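Local coordinates for protein Esterase/lipase (Lactobacillus rhamnosus, PDB 4N5H) that probably hydrolyses carboxylic ester bonds, and may transfer acyl groups, as an esterase of the alpha/beta hydrolase fold, at residues Ala9-Ser14 with Gly76-Asp81; Arg105-Pro108 with Gly114-Gln117. The protein carries 1 engineered substitution. All coordinates share one frame; numbering follows the deposited sequence.

In the fold
The chain starts with helix 2-28, and contact 1 brings its residues 9-14 onto the loop 76-81 that follows strand 66-72, closing a long loop that takes in strands 35-42, 52-58 and 66-72 of the central sheet. After helix 86-94 and strand 98-102, contact 2 closes a much shorter turn, in which the loop 105-108 folds back on the first turns of helix 112-129. The two closures follow in series and neither encloses the other, yet they meet in space: W77 O of the 76-81 loop receives L107 N and Q115 NE2. The N-terminal helix, the loops after strands 66-72 and 98-102, and helix 112-129 are thus joined.

Contact 1. Residues Ala9-Ser14 with Gly76-Asp81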
ATOM      1  N   ALA A   9     -18.464  27.445  -1.598  1.00 29.30           N
ATOM      2  CA  ALA A   9     -17.375  26.984  -2.454  1.00 30.37           C
ATOM      3  C   ALA A   9     -15.999  27.383  -1.929  1.00 28.54           C
ATOM      4  O   ALA A   9     -15.054  26.587  -2.012  1.00 31.69           O
ATOM      5  CB  ALA A   9     -17.599  27.409  -3.934  1.00 32.68           C
ATOM      6  N   LYS A  10     -15.882  28.539  -1.304  1.00 27.09           N
ATOM      7  CA  LYS A  10     -14.638  28.952  -0.678  1.00 29.58           C
ATOM      8  C   LYS A  10     -14.245  28.085   0.575  1.00 26.23           C
ATOM      9  O   LYS A  10     -13.063  27.724   0.793  1.00 26.25           O
ATOM     10  CB  LYS A  10     -14.769  30.364  -0.213  1.00 35.04           C
ATOM     11  CG  LYS A  10     -14.411  31.371  -1.312  1.00 47.11           C
ATOM     12  CD  LYS A  10     -14.042  32.710  -0.707  1.00 50.16           C
ATOM     13  CE  LYS A  10     -13.044  32.492   0.436  1.00 56.19           C
ATOM     14  NZ  LYS A  10     -11.986  33.539   0.500  1.00 59.89           N
ATOM     15  N   VAL A  11     -15.247  27.854   1.405  1.00 24.98           N
ATOM     16  CA  VAL A  11     -15.037  27.001   2.586  1.00 24.33           C
ATOM     17  C   VAL A  11     -14.635  25.614   2.132  1.00 25.36           C
ATOM     18  O   VAL A  11     -13.641  25.065   2.618  1.00 23.37           O
ATOM     19  CB  VAL A  11     -16.327  26.937   3.433  1.00 26.79           C
ATOM     20  CG1 VAL A  11     -16.211  25.866   4.527  1.00 24.45           C
ATOM     21  CG2 VAL A  11     -16.574  28.258   4.105  1.00 27.33           C
ATOM     22  N   GLN A  12     -15.363  25.035   1.167  1.00 22.70           N
ATOM     23  CA  GLN A  12     -15.018  23.683   0.685  1.00 28.27           C
ATOM     24  C   GLN A  12     -13.642  23.611   0.029  1.00 28.88           C
ATOM     25  O   GLN A  12     -12.966  22.594   0.180  1.00 27.10           O
ATOM     26  CB  GLN A  12     -16.105  23.077  -0.218  1.00 33.76           C
ATOM     27  CG  GLN A  12     -17.475  23.023   0.435  1.00 36.63           C
ATOM     28  CD  GLN A  12     -17.634  21.996   1.554  1.00 45.41           C
ATOM     29  OE1 GLN A  12     -18.775  21.546   1.815  1.00 47.17           O
ATOM     30  NE2 GLN A  12     -16.508  21.601   2.220  1.00 44.64           N
ATOM     31  N   ALA A  13     -13.173  24.677  -0.634  1.00 28.39           N
ATOM     32  CA  ALA A  13     -11.803  24.674  -1.183  1.00 28.60           C
ATOM     33  C   ALA A  13     -10.755  24.681  -0.069  1.00 26.51           C
ATOM     34  O   ALA A  13      -9.699  24.039  -0.220  1.00 33.29           O
ATOM     35  CB  ALA A  13     -11.547  25.908  -2.086  1.00 32.88           C
ATOM     36  N   SER A  14     -11.005  25.413   1.014  1.00 25.62           N
ATOM     37  CA  SER A  14     -10.083  25.448   2.150  1.00 25.58           C
ATOM     38  C   SER A  14     -10.017  24.039   2.708  1.00 23.28           C
ATOM     39  O   SER A  14      -8.930  23.522   2.955  1.00 22.18           O
ATOM     40  CB  SER A  14     -10.514  26.350   3.265  1.00 28.34           C
ATOM     41  OG  SER A  14     -10.551  27.707   2.827  1.00 40.11           O
ATOM     42  N   GLY A  76     -13.668  21.848  11.490  1.00 16.10           N
ATOM     43  CA  GLY A  76     -14.461  23.030  11.224  1.00 15.27           C
ATOM     44  C   GLY A  76     -15.927  22.842  11.045  1.00 16.53           C
ATOM     45  O   GLY A  76     -16.615  23.670  10.392  1.00 16.57           O
ATOM     46  N   TRP A  77     -16.490  21.717  11.517  1.00 13.37           N
ATOM     47  CA  TRP A  77     -17.899  21.318  11.320  1.00 14.63           C
ATOM     48  C   TRP A  77     -18.347  20.926   9.921  1.00 14.69           C
ATOM     49  O   TRP A  77     -19.422  20.337   9.740  1.00 13.71           O
ATOM     50  CB  TRP A  77     -18.880  22.338  12.021  1.00 15.29           C
ATOM     51  CG  TRP A  77     -18.610  22.807  13.413  1.00 14.05           C
ATOM     52  CD1 TRP A  77     -18.969  22.183  14.559  1.00 14.13           C
ATOM     53  CD2 TRP A  77     -17.889  23.969  13.831  1.00 14.58           C
ATOM     54  NE1 TRP A  77     -18.558  22.853  15.616  1.00 14.05           N
ATOM     55  CE2 TRP A  77     -17.888  23.972  15.231  1.00 13.74           C
ATOM     56  CE3 TRP A  77     -17.275  25.036  13.141  1.00 17.30           C
ATOM     57  CZ2 TRP A  77     -17.281  24.996  16.011  1.00 17.02           C
ATOM     58  CZ3 TRP A  77     -16.716  26.044  13.861  1.00 18.38           C
ATOM     59  CH2 TRP A  77     -16.698  26.030  15.317  1.00 18.24           C
ATOM     60  N   PHE A  78     -17.430  21.160   8.951  1.00 16.27           N
ATOM     61  CA  PHE A  78     -17.642  20.955   7.520  1.00 14.66           C
ATOM     62  C   PHE A  78     -16.869  19.784   6.922  1.00 14.43           C
ATOM     63  O   PHE A  78     -17.082  19.370   5.782  1.00 15.42           O
ATOM     64  CB  PHE A  78     -17.177  22.221   6.725  1.00 15.62           C
ATOM     65  CG  PHE A  78     -18.195  23.348   6.662  1.00 18.83           C
ATOM     66  CD1 PHE A  78     -18.239  24.316   7.653  1.00 20.37           C
ATOM     67  CD2 PHE A  78     -19.081  23.432   5.581  1.00 20.54           C
ATOM     68  CE1 PHE A  78     -19.128  25.405   7.592  1.00 22.43           C
ATOM     69  CE2 PHE A  78     -19.991  24.513   5.542  1.00 21.30           C
ATOM     70  CZ  PHE A  78     -20.014  25.445   6.538  1.00 20.38           C
ATOM     71  N   TYR A  79     -15.974  19.191   7.726  1.00 14.35           N
ATOM     72  CA  TYR A  79     -14.952  18.267   7.209  1.00 14.24           C
ATOM     73  C   TYR A  79     -14.711  17.167   8.233  1.00 12.87           C
ATOM     74  O   TYR A  79     -14.738  17.364   9.449  1.00 13.89           O
ATOM     75  CB  TYR A  79     -13.628  18.989   6.931  1.00 14.59           C
ATOM     76  CG  TYR A  79     -12.424  18.173   6.636  1.00 13.94           C
ATOM     77  CD1 TYR A  79     -11.480  17.949   7.585  1.00 14.96           C
ATOM     78  CD2 TYR A  79     -12.288  17.524   5.446  1.00 15.24           C
ATOM     79  CE1 TYR A  79     -10.387  17.168   7.336  1.00 17.32           C
ATOM     80  CE2 TYR A  79     -11.229  16.685   5.177  1.00 16.89           C
ATOM     81  CZ  TYR A  79     -10.248  16.505   6.148  1.00 17.80           C
ATOM     82  OH  TYR A  79      -9.117  15.669   5.947  1.00 17.96           O
ATOM     83  N   GLY A  80     -14.394  15.996   7.698  1.00 13.33           N
ATOM     84  CA  GLY A  80     -13.854  14.907   8.536  1.00 12.43           C
ATOM     85  C   GLY A  80     -14.779  13.708   8.554  1.00 13.97           C
ATOM     86  O   GLY A  80     -15.906  13.713   8.056  1.00 16.14           O
ATOM     87  N   ASP A  81     -14.298  12.629   9.184  1.00 12.83           N
ATOM     88  CA  ASP A  81     -15.076  11.429   9.322  1.00 13.02           C
ATOM     89  C   ASP A  81     -14.468  10.567  10.432  1.00 13.86           C
ATOM     90  O   ASP A  81     -13.534  11.037  11.082  1.00 13.85           O
ATOM     91  CB  ASP A  81     -15.184  10.625   7.991  1.00 15.49           C
ATOM     92  CG  ASP A  81     -13.845  10.204   7.424  1.00 18.93           C
ATOM     93  OD1 ASP A  81     -12.876   9.958   8.187  1.00 14.65           O
ATOM     94  OD2 ASP A  81     -13.682  10.225   6.140  1.00 20.05           O
TER
HETATM   95  O   HOH W   1     -15.637  19.403   3.489  1.00 31.74           O
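V11 of the N-terminal helix sets a methyl group squarely over the F78 ring, in the loop that follows strand 66-72 of the alpha/beta hydrolase fold. G76 and W77 end a His-Gly-Gly-Gly-Trp sequence, which in related esterases belongs to the oxyanion-hole loop, so F78 lies just beyond that probable site. The V11 side chain has CG1 anti to the backbone N (chi1 170°), which directs this branch at the loop; CG1 sits 3.9 Å from the centroid of the F78 ring and 11° off its normal, a CH-pi contact over the centre of one face. The F78 ring also meets Y206 of helix 203-211 edge-to-face and touches L8 and W15 of the N-terminal helix, while G76 O lies at its edge, in the ring plane. An alanine at F78 is likely to leave the V11 methyl without its aromatic surface and to open a gap between helix 2-28 and the loop. Q12, one residue along the helix, folds its side chain back at chi2 (-71°) and brings OE1 near the plane of the ring, 4.2 Å from F78 CD2, too far for more than loose contact. Its amide nitrogen serves the backbone instead: Q12 NE2 donates to a water at 2.7 Å, and that same water donates to F78 O, also at 2.7 Å.

Contact 2. Residues Arg105-Pro108 with Gly114-Gln117; sequences RLLP and GQIQ
Q115 NE2 reaches back from helix 112-129 to R105 O at 2.9 Å, with an N-H...O angle of 159°. R105 O receives it on a lone pair in the carbonyl plane, and the oxygen lies only 9° out of the Q115 amide plane. The same nitrogen also donates to W77 O, so two backbone carbonyls from separate loops grip one amide group and fix its rotation. Extended beyond CG, the Q115 chain is long enough to reach the loop; L107 crosses it at about a right angle, its CD2 4.1 Å from Q115 NE2. The R105 side chain bends at chi3 (-65°) and turns its guanidinium toward the helix. Its strongest partner there is D118, which forms a salt bridge with R105 NE, whereas R105 NH2 makes a weak bond to G114 O, 3.4 Å away, and donates more firmly to a water at 2.8 Å. The absence of a side chain at G114 probably eases the approach, as a beta carbon there would lie about 3.3 Å from R105 NH2. The chemistry implies a loop held to its following helix chiefly by polar bonds, with a buried glutamine amide satisfying main-chain oxygens and the R105-D118 salt bridge holding the arginine on the partly exposed side.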
ATOM      1  N   ARG A 105     -22.720  13.823  10.785  1.00 14.16           N
ATOM      2  CA  ARG A 105     -23.023  14.559   9.542  1.00 13.69           C
ATOM      3  C   ARG A 105     -22.393  15.955   9.574  1.00 12.86           C
ATOM      4  O   ARG A 105     -22.272  16.574  10.618  1.00 13.62           O
ATOM      5  CB  ARG A 105     -24.538  14.589   9.284  1.00 14.01           C
ATOM      6  CG  ARG A 105     -25.120  13.213   9.034  1.00 14.76           C
ATOM      7  CD  ARG A 105     -26.615  13.192   9.121  1.00 14.41           C
ATOM      8  NE  ARG A 105     -27.088  13.495  10.446  1.00 15.65           N
ATOM      9  CZ  ARG A 105     -28.311  13.857  10.795  1.00 17.75           C
ATOM     10  NH1 ARG A 105     -29.257  13.922   9.899  1.00 18.64           N
ATOM     11  NH2 ARG A 105     -28.570  14.114  12.034  1.00 18.15           N
ATOM     12  N   LEU A 106     -22.106  16.491   8.368  1.00 14.54           N
ATOM     13  CA  LEU A 106     -21.328  17.685   8.257  1.00 14.36           C
ATOM     14  C   LEU A 106     -22.230  18.882   7.796  1.00 15.66           C
ATOM     15  O   LEU A 106     -23.165  18.672   7.040  1.00 15.70           O
ATOM     16  CB  LEU A 106     -20.240  17.486   7.215  1.00 15.19           C
ATOM     17  CG  LEU A 106     -19.188  16.387   7.572  1.00 16.21           C
ATOM     18  CD1 LEU A 106     -18.126  16.242   6.506  1.00 16.77           C
ATOM     19  CD2 LEU A 106     -18.575  16.648   8.901  1.00 17.32           C
ATOM     20  N   LEU A 107     -21.848  20.063   8.209  1.00 14.72           N
ATOM     21  CA  LEU A 107     -22.479  21.291   7.618  1.00 16.31           C
ATOM     22  C   LEU A 107     -22.080  21.230   6.160  1.00 18.83           C
ATOM     23  O   LEU A 107     -21.007  20.779   5.791  1.00 18.25           O
ATOM     24  CB  LEU A 107     -21.906  22.512   8.239  1.00 17.35           C
ATOM     25  CG  LEU A 107     -21.956  22.744   9.730  1.00 21.65           C
ATOM     26  CD1 LEU A 107     -21.510  24.076  10.176  1.00 20.72           C
ATOM     27  CD2 LEU A 107     -23.183  22.351  10.405  1.00 21.24           C
ATOM     28  N   PRO A 108     -22.939  21.730   5.268  1.00 18.05           N
ATOM     29  CA  PRO A 108     -24.178  22.459   5.528  1.00 18.46           C
ATOM     30  C   PRO A 108     -25.398  21.523   5.398  1.00 21.34           C
ATOM     31  O   PRO A 108     -26.535  21.972   5.511  1.00 22.82           O
ATOM     32  CB  PRO A 108     -24.178  23.464   4.303  1.00 18.78           C
ATOM     33  CG  PRO A 108     -23.580  22.643   3.222  1.00 20.68           C
ATOM     34  CD  PRO A 108     -22.497  21.831   3.849  1.00 19.17           C
ATOM     35  N   GLY A 114     -28.202  18.604  14.419  1.00 13.81           N
ATOM     36  CA  GLY A 114     -28.039  17.276  13.736  1.00 12.41           C
ATOM     37  C   GLY A 114     -26.686  16.687  14.214  1.00 14.63           C
ATOM     38  O   GLY A 114     -26.646  15.482  14.481  1.00 13.30           O
ATOM     39  N   GLN A 115     -25.677  17.502  14.338  1.00 13.20           N
ATOM     40  CA  GLN A 115     -24.309  17.028  14.783  1.00 13.74           C
ATOM     41  C   GLN A 115     -24.356  16.496  16.203  1.00 13.28           C
ATOM     42  O   GLN A 115     -23.841  15.403  16.515  1.00 12.67           O
ATOM     43  CB  GLN A 115     -23.191  18.085  14.632  1.00 13.62           C
ATOM     44  CG  GLN A 115     -23.066  18.449  13.168  1.00 14.10           C
ATOM     45  CD  GLN A 115     -21.901  19.318  12.888  1.00 16.84           C
ATOM     46  OE1 GLN A 115     -21.526  20.195  13.671  1.00 18.46           O
ATOM     47  NE2 GLN A 115     -21.265  19.048  11.784  1.00 16.39           N
ATOM     48  N   ILE A 116     -25.005  17.243  17.088  1.00 13.67           N
ATOM     49  CA  ILE A 116     -25.181  16.839  18.470  1.00 13.58           C
ATOM     50  C   ILE A 116     -26.022  15.592  18.608  1.00 12.84           C
ATOM     51  O   ILE A 116     -25.673  14.674  19.346  1.00 13.08           O
ATOM     52  CB  ILE A 116     -25.760  18.015  19.316  1.00 12.98           C
ATOM     53  CG1 ILE A 116     -24.712  19.186  19.384  1.00 14.43           C
ATOM     54  CG2 ILE A 116     -26.252  17.467  20.647  1.00 15.02           C
ATOM     55  CD1 ILE A 116     -23.513  18.911  20.309  1.00 15.37           C
ATOM     56  N   GLN A 117     -27.055  15.473  17.785  1.00 12.39           N
ATOM     57  CA  GLN A 117     -27.902  14.268  17.798  1.00 13.61           C
ATOM     58  C   GLN A 117     -27.102  13.048  17.347  1.00 12.36           C
ATOM     59  O   GLN A 117     -27.221  11.970  17.967  1.00 12.97           O
ATOM     60  CB  GLN A 117     -29.137  14.466  16.949  1.00 13.94           C
ATOM     61  CG  GLN A 117     -30.117  15.372  17.638  1.00 14.90           C
ATOM     62  CD  GLN A 117     -31.418  15.633  16.796  1.00 19.97           C
ATOM     63  OE1 GLN A 117     -31.523  15.255  15.636  1.00 22.76           O
ATOM     64  NE2 GLN A 117     -32.400  16.261  17.414  1.00 20.72           N
TER
HETATM   65  O   HOH W   2     -31.009  14.549  13.364  1.00 35.62           O